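Local coordinates for RidA family protein (Mycobacterium tuberculosis, PDB 3I7T) that is of unknown function but forms a homotrimer and belongs to the YjgF/YER057c/UK114 (RidA) family, some members of which deaminate reactive enamine and imine metabolites, at residues 38-50 and 78-90. Sequence-based numbering, arbitrary orientation.
Sequences GDDIAAQTRDALR and RWREVGEVHAQAF
D40 OD2 is gripped twice where helices 41-58 and 79-90 begin: R78 NH1 meets it in a salt bridge at 3.1 Å, and the backbone N of I41 donates to it from above the carboxylate plane. The carboxylate and guanidinium planes lie 35° apart, and I41 CB sits over one guanidinium face. E81 brings a second carboxylate close, with D40 OD1 3.9 Å from E81 OE1, so R78 probably offsets some of that like charge. Against I41 CG2, E81 lays its CB at 3.5 Å. One turn on, V85 and L49 pack reciprocally as knobs into holes, V85 among A42, T45, R46 and L49, L49 among V85, H86, A89 and F90. V85 CG1, anti to its backbone N (chi1 176°), lies tightly against R46 CG. T45 CG2 rests on the same methyl, while its OG1 bonds I41 O at 2.8 Å within its own helix. L49 CD1 reaches A89 CB at 3.9 Å. The axes of 41-50 and 79-90 cross at -32° and come within 8.6 Å. On its far side helix 79-90 meets a second subunit, H86 ND1 bonding V17 O there; as in the RidA fold, both helices lie side by side on one sheet face, T45 and L49 on strand 112-119, I41 and V82 on 66-73.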
ATOM      1  N   GLY A  38     -19.884   0.217 -13.846  1.00  9.04           N
ATOM      2  CA  GLY A  38     -19.672  -0.546 -15.067  1.00 10.02           C
ATOM      3  C   GLY A  38     -19.861  -2.028 -14.825  1.00 10.23           C
ATOM      4  O   GLY A  38     -19.693  -2.512 -13.705  1.00 10.08           O
ATOM      5  N   ASP A  39     -20.209  -2.745 -15.886  1.00 10.83           N
ATOM      6  CA  ASP A  39     -20.589  -4.147 -15.774  1.00 11.47           C
ATOM      7  C   ASP A  39     -19.392  -5.084 -15.752  1.00 12.00           C
ATOM      8  O   ASP A  39     -19.460  -6.157 -15.155  1.00 13.40           O
ATOM      9  CB  ASP A  39     -21.542  -4.543 -16.910  1.00 11.19           C
ATOM     10  N   ASP A  40     -18.296  -4.701 -16.403  1.00 11.64           N
ATOM     11  CA  ASP A  40     -17.169  -5.623 -16.540  1.00 11.09           C
ATOM     12  C   ASP A  40     -15.841  -4.967 -16.185  1.00 10.25           C
ATOM     13  O   ASP A  40     -15.761  -3.747 -16.041  1.00  9.63           O
ATOM     14  CB  ASP A  40     -17.112  -6.214 -17.948  1.00 11.30           C
ATOM     15  CG  ASP A  40     -16.291  -7.506 -18.013  1.00 14.26           C
ATOM     16  OD1 ASP A  40     -16.154  -8.046 -19.138  1.00 17.86           O
ATOM     17  OD2 ASP A  40     -15.787  -7.993 -16.957  1.00 16.30           O
ATOM     18  N   ILE A  41     -14.797  -5.778 -16.050  1.00  9.33           N
ATOM     19  CA  ILE A  41     -13.560  -5.269 -15.489  1.00  8.59           C
ATOM     20  C   ILE A  41     -12.993  -4.073 -16.251  1.00  8.34           C
ATOM     21  O   ILE A  41     -12.549  -3.114 -15.633  1.00  8.26           O
ATOM     22  CB  ILE A  41     -12.495  -6.375 -15.207  1.00  8.76           C
ATOM     23  CG1 ILE A  41     -11.700  -5.998 -13.937  1.00  8.67           C
ATOM     24  CG2 ILE A  41     -11.612  -6.638 -16.435  1.00  8.89           C
ATOM     25  CD1 ILE A  41     -10.532  -6.919 -13.598  1.00  9.48           C
ATOM     26  N   ALA A  42     -13.032  -4.092 -17.578  1.00  7.97           N
ATOM     27  CA  ALA A  42     -12.523  -2.945 -18.327  1.00  7.65           C
ATOM     28  C   ALA A  42     -13.265  -1.656 -17.971  1.00  7.43           C
ATOM     29  O   ALA A  42     -12.639  -0.661 -17.654  1.00  6.50           O
ATOM     30  CB  ALA A  42     -12.574  -3.190 -19.826  1.00  7.55           C
ATOM     31  N   ALA A  43     -14.596  -1.678 -18.029  1.00  7.38           N
ATOM     32  CA  ALA A  43     -15.377  -0.472 -17.753  1.00  7.37           C
ATOM     33  C   ALA A  43     -15.139   0.039 -16.336  1.00  7.08           C
ATOM     34  O   ALA A  43     -15.043   1.245 -16.105  1.00  7.44           O
ATOM     35  CB  ALA A  43     -16.853  -0.741 -17.984  1.00  7.23           C
ATOM     36  N   GLN A  44     -15.057  -0.888 -15.383  1.00  6.66           N
ATOM     37  CA  GLN A  44     -14.818  -0.543 -13.983  1.00  6.57           C
ATOM     38  C   GLN A  44     -13.440   0.071 -13.784  1.00  6.93           C
ATOM     39  O   GLN A  44     -13.286   1.016 -13.011  1.00  6.54           O
ATOM     40  CB  GLN A  44     -14.981  -1.775 -13.095  1.00  5.78           C
ATOM     41  CG  GLN A  44     -16.437  -2.245 -12.976  1.00  5.68           C
ATOM     42  CD  GLN A  44     -16.621  -3.235 -11.840  1.00  5.17           C
ATOM     43  OE1 GLN A  44     -15.700  -3.479 -11.050  1.00  3.89           O
ATOM     44  NE2 GLN A  44     -17.810  -3.821 -11.757  1.00  5.72           N
ATOM     45  N   THR A  45     -12.434  -0.458 -14.477  1.00  7.03           N
ATOM     46  CA  THR A  45     -11.103   0.163 -14.414  1.00  7.16           C
ATOM     47  C   THR A  45     -11.115   1.589 -14.973  1.00  7.08           C
ATOM     48  O   THR A  45     -10.568   2.501 -14.366  1.00  6.93           O
ATOM     49  CB  THR A  45     -10.060  -0.679 -15.163  1.00  7.22           C
ATOM     50  OG1 THR A  45     -10.149  -2.027 -14.700  1.00  7.21           O
ATOM     51  CG2 THR A  45      -8.671  -0.161 -14.875  1.00  6.51           C
ATOM     52  N   ARG A  46     -11.745   1.787 -16.125  1.00  7.54           N
ATOM     53  CA  ARG A  46     -11.797   3.123 -16.707  1.00  7.79           C
ATOM     54  C   ARG A  46     -12.486   4.085 -15.751  1.00  7.58           C
ATOM     55  O   ARG A  46     -12.023   5.205 -15.539  1.00  7.05           O
ATOM     56  CB  ARG A  46     -12.506   3.116 -18.064  1.00  8.51           C
ATOM     57  CG  ARG A  46     -11.689   2.451 -19.180  1.00 10.84           C
ATOM     58  CD  ARG A  46     -12.291   2.707 -20.575  1.00 13.80           C
ATOM     59  NE  ARG A  46     -13.707   2.343 -20.614  1.00 17.09           N
ATOM     60  CZ  ARG A  46     -14.179   1.177 -21.048  1.00 17.88           C
ATOM     61  NH1 ARG A  46     -13.353   0.239 -21.505  1.00 17.35           N
ATOM     62  NH2 ARG A  46     -15.483   0.951 -21.030  1.00 17.77           N
ATOM     63  N   ASP A  47     -13.588   3.637 -15.164  1.00  7.31           N
ATOM     64  CA  ASP A  47     -14.369   4.490 -14.270  1.00  7.15           C
ATOM     65  C   ASP A  47     -13.624   4.775 -12.971  1.00  6.79           C
ATOM     66  O   ASP A  47     -13.707   5.882 -12.420  1.00  6.45           O
ATOM     67  CB  ASP A  47     -15.735   3.854 -13.991  1.00  6.82           C
ATOM     68  CG  ASP A  47     -16.742   4.855 -13.453  1.00  8.25           C
ATOM     69  OD1 ASP A  47     -16.968   5.893 -14.127  1.00  9.90           O
ATOM     70  OD2 ASP A  47     -17.295   4.618 -12.357  1.00  8.34           O
ATOM     71  N   ALA A  48     -12.875   3.789 -12.476  1.00  6.62           N
ATOM     72  CA  ALA A  48     -12.075   4.003 -11.270  1.00  5.90           C
ATOM     73  C   ALA A  48     -11.012   5.050 -11.546  1.00  6.08           C
ATOM     74  O   ALA A  48     -10.730   5.894 -10.699  1.00  5.05           O
ATOM     75  CB  ALA A  48     -11.443   2.694 -10.773  1.00  6.38           C
ATOM     76  N   LEU A  49     -10.434   5.012 -12.743  1.00  5.82           N
ATOM     77  CA  LEU A  49      -9.373   5.960 -13.088  1.00  5.97           C
ATOM     78  C   LEU A  49      -9.936   7.342 -13.341  1.00  5.46           C
ATOM     79  O   LEU A  49      -9.274   8.335 -13.054  1.00  5.71           O
ATOM     80  CB  LEU A  49      -8.575   5.482 -14.300  1.00  5.41           C
ATOM     81  CG  LEU A  49      -7.688   4.256 -14.060  1.00  6.52           C
ATOM     82  CD1 LEU A  49      -7.012   3.743 -15.350  1.00  7.14           C
ATOM     83  CD2 LEU A  49      -6.661   4.557 -12.990  1.00  6.81           C
ATOM     84  N   ARG A  50     -11.158   7.410 -13.874  1.00  5.22           N
ATOM     85  CA  ARG A  50     -11.822   8.696 -14.044  1.00  5.56           C
ATOM     86  C   ARG A  50     -12.052   9.366 -12.685  1.00  5.28           C
ATOM     87  O   ARG A  50     -11.847  10.565 -12.546  1.00  5.68           O
ATOM     88  CB  ARG A  50     -13.152   8.561 -14.787  1.00  6.11           C
ATOM     89  CG  ARG A  50     -13.687   9.913 -15.278  1.00  8.30           C
ATOM     90  CD  ARG A  50     -15.198   9.948 -15.316  1.00 13.19           C
ATOM     91  N   ARG A  78      -7.453 -11.869 -15.399  1.00 10.00           N
ATOM     92  CA  ARG A  78      -7.940 -10.828 -16.301  1.00 10.33           C
ATOM     93  C   ARG A  78      -7.054  -9.580 -16.276  1.00 10.32           C
ATOM     94  O   ARG A  78      -7.510  -8.485 -16.583  1.00 10.08           O
ATOM     95  CB  ARG A  78      -9.395 -10.468 -15.975  1.00 10.66           C
ATOM     96  CG  ARG A  78     -10.366 -11.635 -16.123  1.00 11.70           C
ATOM     97  CD  ARG A  78     -11.821 -11.183 -16.022  1.00 14.08           C
ATOM     98  NE  ARG A  78     -12.215 -10.887 -14.639  1.00 15.24           N
ATOM     99  CZ  ARG A  78     -13.388 -10.364 -14.281  1.00 13.56           C
ATOM    100  NH1 ARG A  78     -14.305 -10.060 -15.203  1.00 15.64           N
ATOM    101  NH2 ARG A  78     -13.643 -10.146 -13.004  1.00 11.61           N
ATOM    102  N   TRP A  79      -5.778  -9.759 -15.934  1.00 10.79           N
ATOM    103  CA  TRP A  79      -4.859  -8.631 -15.777  1.00 11.01           C
ATOM    104  C   TRP A  79      -4.695  -7.803 -17.043  1.00 11.15           C
ATOM    105  O   TRP A  79      -4.403  -6.611 -16.970  1.00 11.36           O
ATOM    106  CB  TRP A  79      -3.488  -9.089 -15.260  1.00 11.24           C
ATOM    107  CG  TRP A  79      -2.684  -9.896 -16.245  1.00 11.87           C
ATOM    108  CD1 TRP A  79      -2.689 -11.255 -16.392  1.00 12.53           C
ATOM    109  CD2 TRP A  79      -1.749  -9.394 -17.207  1.00 12.77           C
ATOM    110  NE1 TRP A  79      -1.817 -11.629 -17.388  1.00 12.02           N
ATOM    111  CE2 TRP A  79      -1.230 -10.507 -17.908  1.00 12.56           C
ATOM    112  CE3 TRP A  79      -1.307  -8.113 -17.553  1.00 13.41           C
ATOM    113  CZ2 TRP A  79      -0.289 -10.379 -18.931  1.00 12.64           C
ATOM    114  CZ3 TRP A  79      -0.367  -7.989 -18.575  1.00 14.74           C
ATOM    115  CH2 TRP A  79       0.127  -9.121 -19.253  1.00 13.27           C
ATOM    116  N   ARG A  80      -4.882  -8.425 -18.202  1.00 11.21           N
ATOM    117  CA  ARG A  80      -4.699  -7.708 -19.458  1.00 11.54           C
ATOM    118  C   ARG A  80      -5.781  -6.695 -19.765  1.00 10.92           C
ATOM    119  O   ARG A  80      -5.490  -5.641 -20.305  1.00 11.14           O
ATOM    120  CB  ARG A  80      -4.543  -8.676 -20.622  1.00 11.96           C
ATOM    121  CG  ARG A  80      -3.100  -8.914 -20.968  1.00 14.24           C
ATOM    122  CD  ARG A  80      -2.947  -9.721 -22.237  1.00 16.79           C
ATOM    123  NE  ARG A  80      -1.551 -10.110 -22.399  1.00 19.93           N
ATOM    124  CZ  ARG A  80      -0.587  -9.275 -22.777  1.00 21.21           C
ATOM    125  NH1 ARG A  80      -0.872  -8.004 -23.047  1.00 21.75           N
ATOM    126  NH2 ARG A  80       0.660  -9.710 -22.887  1.00 21.57           N
ATOM    127  N   GLU A  81      -7.025  -7.017 -19.428  1.00 10.60           N
ATOM    128  CA  GLU A  81      -8.134  -6.093 -19.614  1.00 10.41           C
ATOM    129  C   GLU A  81      -7.890  -4.848 -18.769  1.00  9.87           C
ATOM    130  O   GLU A  81      -8.166  -3.725 -19.198  1.00  9.58           O
ATOM    131  CB  GLU A  81      -9.466  -6.753 -19.217  1.00 11.00           C
ATOM    132  CG  GLU A  81     -10.120  -7.632 -20.301  1.00 12.42           C
ATOM    133  CD  GLU A  81     -11.611  -7.948 -20.014  1.00 16.00           C
ATOM    134  OE1 GLU A  81     -12.499  -7.060 -20.187  1.00 14.40           O
ATOM    135  OE2 GLU A  81     -11.893  -9.104 -19.620  1.00 17.19           O
ATOM    136  N   VAL A  82      -7.367  -5.057 -17.563  1.00  9.12           N
ATOM    137  CA  VAL A  82      -7.097  -3.963 -16.639  1.00  8.35           C
ATOM    138  C   VAL A  82      -5.871  -3.180 -17.094  1.00  8.44           C
ATOM    139  O   VAL A  82      -5.907  -1.955 -17.194  1.00  8.16           O
ATOM    140  CB  VAL A  82      -6.887  -4.479 -15.196  1.00  8.07           C
ATOM    141  CG1 VAL A  82      -6.553  -3.335 -14.267  1.00  7.49           C
ATOM    142  CG2 VAL A  82      -8.125  -5.178 -14.716  1.00  7.52           C
ATOM    143  N   GLY A  83      -4.790  -3.899 -17.392  1.00  8.01           N
ATOM    144  CA  GLY A  83      -3.569  -3.269 -17.889  1.00  8.39           C
ATOM    145  C   GLY A  83      -3.763  -2.354 -19.086  1.00  8.27           C
ATOM    146  O   GLY A  83      -3.172  -1.281 -19.150  1.00  9.10           O
ATOM    147  N   GLU A  84      -4.574  -2.779 -20.048  1.00  8.30           N
ATOM    148  CA  GLU A  84      -4.824  -1.982 -21.244  1.00  8.02           C
ATOM    149  C   GLU A  84      -5.354  -0.600 -20.902  1.00  7.16           C
ATOM    150  O   GLU A  84      -4.944   0.398 -21.491  1.00  6.44           O
ATOM    151  CB  GLU A  84      -5.822  -2.683 -22.159  1.00  8.67           C
ATOM    152  CG  GLU A  84      -5.232  -3.820 -22.955  1.00 12.38           C
ATOM    153  CD  GLU A  84      -6.287  -4.596 -23.712  1.00 16.17           C
ATOM    154  OE1 GLU A  84      -7.233  -3.963 -24.241  1.00 18.60           O
ATOM    155  OE2 GLU A  84      -6.168  -5.839 -23.778  1.00 18.32           O
ATOM    156  N   VAL A  85      -6.300  -0.553 -19.969  1.00  6.50           N
ATOM    157  CA  VAL A  85      -6.868   0.707 -19.519  1.00  6.03           C
ATOM    158  C   VAL A  85      -5.845   1.559 -18.739  1.00  6.03           C
ATOM    159  O   VAL A  85      -5.788   2.777 -18.896  1.00  5.71           O
ATOM    160  CB  VAL A  85      -8.140   0.462 -18.663  1.00  5.74           C
ATOM    161  CG1 VAL A  85      -8.671   1.764 -18.110  1.00  5.75           C
ATOM    162  CG2 VAL A  85      -9.207  -0.274 -19.463  1.00  5.86           C
ATOM    163  N   HIS A  86      -5.046   0.913 -17.887  1.00  5.80           N
ATOM    164  CA  HIS A  86      -4.023   1.604 -17.108  1.00  6.14           C
ATOM    165  C   HIS A  86      -2.996   2.191 -18.077  1.00  7.05           C
ATOM    166  O   HIS A  86      -2.502   3.316 -17.892  1.00  6.74           O
ATOM    167  CB  HIS A  86      -3.360   0.605 -16.131  1.00  5.85           C
ATOM    168  CG  HIS A  86      -2.411   1.234 -15.151  1.00  4.93           C
ATOM    169  ND1 HIS A  86      -1.089   1.493 -15.453  1.00  4.57           N
ATOM    170  CD2 HIS A  86      -2.589   1.637 -13.869  1.00  3.89           C
ATOM    171  CE1 HIS A  86      -0.495   2.035 -14.404  1.00  5.08           C
ATOM    172  NE2 HIS A  86      -1.387   2.144 -13.431  1.00  5.86           N
ATOM    173  N   ALA A  87      -2.711   1.428 -19.134  1.00  7.83           N
ATOM    174  CA  ALA A  87      -1.731   1.806 -20.148  1.00  9.00           C
ATOM    175  C   ALA A  87      -2.217   2.990 -20.974  1.00  9.94           C
ATOM    176  O   ALA A  87      -1.445   3.897 -21.269  1.00 10.06           O
ATOM    177  CB  ALA A  87      -1.411   0.629 -21.052  1.00  8.47           C
ATOM    178  N   GLN A  88      -3.496   2.977 -21.347  1.00 11.05           N
ATOM    179  CA  GLN A  88      -4.079   4.098 -22.074  1.00 12.50           C
ATOM    180  C   GLN A  88      -4.049   5.365 -21.207  1.00 12.40           C
ATOM    181  O   GLN A  88      -3.863   6.467 -21.719  1.00 12.22           O
ATOM    182  CB  GLN A  88      -5.499   3.761 -22.570  1.00 12.90           C
ATOM    183  CG  GLN A  88      -5.928   4.491 -23.872  1.00 16.52           C
ATOM    184  CD  GLN A  88      -5.442   3.814 -25.172  1.00 20.51           C
ATOM    185  OE1 GLN A  88      -4.376   3.188 -25.213  1.00 22.98           O
ATOM    186  NE2 GLN A  88      -6.225   3.957 -26.244  1.00 22.61           N
ATOM    187  N   ALA A  89      -4.191   5.204 -19.892  1.00 12.41           N
ATOM    188  CA  ALA A  89      -4.113   6.343 -18.977  1.00 12.64           C
ATOM    189  C   ALA A  89      -2.656   6.753 -18.676  1.00 13.03           C
ATOM    190  O   ALA A  89      -2.345   7.944 -18.572  1.00 13.25           O
ATOM    191  CB  ALA A  89      -4.880   6.044 -17.678  1.00 12.42           C
ATOM    192  N   PHE A  90      -1.753   5.781 -18.570  1.00 12.85           N
ATOM    193  CA  PHE A  90      -0.415   6.076 -18.043  1.00 12.72           C
ATOM    194  C   PHE A  90       0.774   5.672 -18.919  1.00 13.01           C
ATOM    195  O   PHE A  90       1.888   5.553 -18.422  1.00 13.40           O
ATOM    196  CB  PHE A  90      -0.236   5.426 -16.673  1.00 12.16           C
ATOM    197  CG  PHE A  90      -1.091   6.018 -15.583  1.00 11.44           C
ATOM    198  CD1 PHE A  90      -0.810   7.277 -15.059  1.00  9.60           C
ATOM    199  CD2 PHE A  90      -2.146   5.287 -15.047  1.00  9.13           C
ATOM    200  CE1 PHE A  90      -1.574   7.813 -14.024  1.00 10.52           C
ATOM    201  CE2 PHE A  90      -2.914   5.803 -14.020  1.00 11.54           C
ATOM    202  CZ  PHE A  90      -2.627   7.081 -13.499  1.00 11.70           C
TER